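Local coordinates for protein probable ribosomal RNA small subunit methyltransferase (Thermus thermophilus, PDB 3DMH) that methylates the N2 atom of a guanosine in 16S ribosomal RNA, using S-adenosylmethionine as the methyl donor, at residues A[154-159]-A[173-178]. Numbering follows the deposited sequence.
Sequences ALLGYG and LEKEKE
Lys-177 and Glu-176 serve the C-terminal end of helix 145-156, where the last carbonyls have no further turn of helix to bond to. The NZ of Lys-177 donates to Ala-154 O at 2.8 Å; a long flexible chain suits this reach, and its bend at chi3 (75°) carries CE back toward the helix. Leu-156 O accepts a 2.7 Å bond from Glu-176 N and a weak one from Lys-177 N, while a water donates to both Leu-155 O and Lys-177 O. Glu-176 also acts as an acceptor: Tyr-158 N meets its OE2 nearly head-on, at 2.8 Å.

Gly-157, with positive phi, turns the chain out of the helix; any CB here would clash with Glu-176 OE2 and Glu-174 O. Beyond it the backbone becomes a strand: Glu-174 N donates to Tyr-158 O at 3.0 Å, and Gly-159 pairs with Leu-173 as an antiparallel non-hydrogen-bonded pair, where a CB on Gly-159 would run into Leu-173 CD2.

Among apolar groups, Leu-156 spreads its two methyls: CD1 packs on Leu-173 CB (3.9 Å), CD2 against the aliphatic base of Lys-175. An alanine in place of Leu-156 would remove both methyls and would probably open a gap between Leu-173 and Lys-175.

Leu-156 also touches Leu-135 of strand 133-140 and Ala-126 of helix 115-128, where Lys-175 NZ bonds Ala-126 O and nearby Leu-129 O. The contact thus fastens the exit of helix 145-156 to the end of strand 168-174 and the chain after it, closing the 7-6 hairpin of the first of two class I methyltransferase-like sheets (order 3-2-1-4-5-7-6), remote from the cofactor.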
ATOM      1  N   ALA A 154      25.765  -6.134   8.260  1.00 22.70           N
ATOM      2  CA  ALA A 154      26.779  -5.724   7.287  1.00 22.00           C
ATOM      3  C   ALA A 154      26.743  -4.216   7.049  1.00 22.09           C
ATOM      4  O   ALA A 154      27.777  -3.572   6.898  1.00 22.09           O
ATOM      5  CB  ALA A 154      26.597  -6.475   5.978  1.00 22.69           C
ATOM      6  N   LEU A 155      25.537  -3.651   7.039  1.00 20.84           N
ATOM      7  CA  LEU A 155      25.378  -2.217   6.806  1.00 21.25           C
ATOM      8  C   LEU A 155      25.846  -1.349   7.975  1.00 20.92           C
ATOM      9  O   LEU A 155      26.359  -0.248   7.751  1.00 20.96           O
ATOM     10  CB  LEU A 155      23.916  -1.883   6.475  1.00 21.21           C
ATOM     11  CG  LEU A 155      23.386  -2.270   5.091  1.00 21.64           C
ATOM     12  CD1 LEU A 155      21.867  -2.138   5.066  1.00 21.51           C
ATOM     13  CD2 LEU A 155      24.021  -1.422   3.997  1.00 21.76           C
ATOM     14  N   LEU A 156      25.643  -1.838   9.206  1.00 20.93           N
ATOM     15  CA  LEU A 156      25.791  -1.034  10.437  1.00 20.69           C
ATOM     16  C   LEU A 156      26.977  -1.393  11.342  1.00 21.11           C
ATOM     17  O   LEU A 156      27.774  -0.509  11.695  1.00 20.58           O
ATOM     18  CB  LEU A 156      24.516  -1.122  11.289  1.00 20.90           C
ATOM     19  CG  LEU A 156      23.282  -0.472  10.678  1.00 20.63           C
ATOM     20  CD1 LEU A 156      22.023  -1.116  11.257  1.00 22.82           C
ATOM     21  CD2 LEU A 156      23.298   1.021  10.921  1.00 22.97           C
ATOM     22  N   GLY A 157      27.041  -2.668  11.755  1.00 21.27           N
ATOM     23  CA  GLY A 157      27.976  -3.152  12.804  1.00 22.00           C
ATOM     24  C   GLY A 157      27.378  -4.236  13.705  1.00 22.13           C
ATOM     25  O   GLY A 157      26.627  -5.102  13.225  1.00 23.25           O
ATOM     26  N   TYR A 158      27.685  -4.188  15.007  1.00 22.09           N
ATOM     27  CA  TYR A 158      27.206  -5.195  15.972  1.00 22.04           C
ATOM     28  C   TYR A 158      25.688  -5.229  15.987  1.00 22.18           C
ATOM     29  O   TYR A 158      25.031  -4.198  16.154  1.00 22.92           O
ATOM     30  CB  TYR A 158      27.738  -4.919  17.382  1.00 21.54           C
ATOM     31  CG  TYR A 158      27.195  -5.776  18.536  1.00 21.59           C
ATOM     32  CD1 TYR A 158      27.765  -7.018  18.858  1.00 20.70           C
ATOM     33  CD2 TYR A 158      26.144  -5.310  19.337  1.00 22.19           C
ATOM     34  CE1 TYR A 158      27.293  -7.791  19.946  1.00 20.12           C
ATOM     35  CE2 TYR A 158      25.664  -6.063  20.418  1.00 21.94           C
ATOM     36  CZ  TYR A 158      26.236  -7.300  20.721  1.00 20.82           C
ATOM     37  OH  TYR A 158      25.747  -8.026  21.797  1.00 19.20           O
ATOM     38  N   GLY A 159      25.148  -6.420  15.792  1.00 22.02           N
ATOM     39  CA  GLY A 159      23.725  -6.639  15.933  1.00 21.85           C
ATOM     40  C   GLY A 159      23.526  -7.917  16.701  1.00 21.57           C
ATOM     41  O   GLY A 159      24.306  -8.872  16.548  1.00 22.73           O
ATOM     42  N   LEU A 173      20.794  -3.170  16.749  1.00 18.64           N
ATOM     43  CA  LEU A 173      22.070  -2.942  16.051  1.00 18.66           C
ATOM     44  C   LEU A 173      22.626  -1.539  16.273  1.00 18.99           C
ATOM     45  O   LEU A 173      21.874  -0.609  16.568  1.00 18.24           O
ATOM     46  CB  LEU A 173      21.920  -3.197  14.541  1.00 19.01           C
ATOM     47  CG  LEU A 173      21.376  -4.544  14.045  1.00 18.34           C
ATOM     48  CD1 LEU A 173      19.870  -4.481  13.766  1.00 18.04           C
ATOM     49  CD2 LEU A 173      22.103  -4.957  12.788  1.00 19.27           C
ATOM     50  N   GLU A 174      23.948  -1.405  16.114  1.00 19.10           N
ATOM     51  CA  GLU A 174      24.646  -0.132  16.302  1.00 20.22           C
ATOM     52  C   GLU A 174      25.312   0.320  14.999  1.00 20.02           C
ATOM     53  O   GLU A 174      25.974  -0.480  14.335  1.00 20.02           O
ATOM     54  CB  GLU A 174      25.717  -0.282  17.393  1.00 20.12           C
ATOM     55  CG  GLU A 174      26.392   1.015  17.767  1.00 21.42           C
ATOM     56  CD  GLU A 174      27.410   0.864  18.896  1.00 22.43           C
ATOM     57  OE1 GLU A 174      27.222  -0.011  19.771  1.00 26.79           O
ATOM     58  OE2 GLU A 174      28.391   1.630  18.914  1.00 26.44           O
ATOM     59  N   LYS A 175      25.159   1.598  14.651  1.00 20.13           N
ATOM     60  CA  LYS A 175      25.873   2.164  13.502  1.00 20.34           C
ATOM     61  C   LYS A 175      27.329   2.394  13.893  1.00 21.12           C
ATOM     62  O   LYS A 175      27.638   3.253  14.724  1.00 20.63           O
ATOM     63  CB  LYS A 175      25.238   3.474  13.027  1.00 20.56           C
ATOM     64  CG  LYS A 175      25.839   3.990  11.715  1.00 20.29           C
ATOM     65  CD  LYS A 175      25.077   5.188  11.181  1.00 19.96           C
ATOM     66  CE  LYS A 175      25.780   5.817  10.002  1.00 17.92           C
ATOM     67  NZ  LYS A 175      24.966   6.900   9.388  1.00 19.91           N
ATOM     68  N   GLU A 176      28.212   1.612  13.288  1.00 21.89           N
ATOM     69  CA  GLU A 176      29.647   1.679  13.598  1.00 23.29           C
ATOM     70  C   GLU A 176      30.456   2.105  12.374  1.00 23.89           C
ATOM     71  O   GLU A 176      31.676   2.363  12.453  1.00 23.25           O
ATOM     72  CB  GLU A 176      30.141   0.327  14.132  1.00 23.30           C
ATOM     73  CG  GLU A 176      29.493  -0.114  15.440  1.00 24.41           C
ATOM     74  CD  GLU A 176      30.196  -1.300  16.081  1.00 24.71           C
ATOM     75  OE1 GLU A 176      31.227  -1.082  16.741  1.00 27.37           O
ATOM     76  OE2 GLU A 176      29.722  -2.446  15.931  1.00 26.59           O
ATOM     77  N   LYS A 177      29.767   2.177  11.241  1.00 24.87           N
ATOM     78  CA  LYS A 177      30.383   2.488   9.958  1.00 26.19           C
ATOM     79  C   LYS A 177      29.507   3.421   9.127  1.00 26.38           C
ATOM     80  O   LYS A 177      28.301   3.555   9.376  1.00 25.08           O
ATOM     81  CB  LYS A 177      30.665   1.199   9.171  1.00 26.11           C
ATOM     82  CG  LYS A 177      29.437   0.622   8.478  1.00 26.89           C
ATOM     83  CD  LYS A 177      29.747  -0.658   7.723  1.00 27.22           C
ATOM     84  CE  LYS A 177      29.917  -1.836   8.667  1.00 28.34           C
ATOM     85  NZ  LYS A 177      30.331  -3.032   7.892  1.00 28.28           N
ATOM     86  N   GLU A 178      30.117   4.037   8.121  1.00 27.68           N
ATOM     87  CA  GLU A 178      29.420   4.961   7.237  1.00 29.06           C
ATOM     88  C   GLU A 178      28.387   4.241   6.381  1.00 29.34           C
ATOM     89  O   GLU A 178      28.649   3.163   5.842  1.00 28.91           O
ATOM     90  CB  GLU A 178      30.423   5.697   6.345  1.00 29.86           C
ATOM     91  CG  GLU A 178      30.230   7.206   6.355  1.00 32.31           C
ATOM     92  CD  GLU A 178      30.318   7.788   7.761  1.00 34.74           C
ATOM     93  OE1 GLU A 178      29.290   8.303   8.249  1.00 36.18           O
ATOM     94  OE2 GLU A 178      31.407   7.713   8.381  1.00 35.79           O
TER
HETATM   95  O   HOH W   1      25.846   2.786   8.311  1.00 28.93           O
HETATM   96  O   HOH W   2      27.640   0.932   5.490  1.00 34.78           O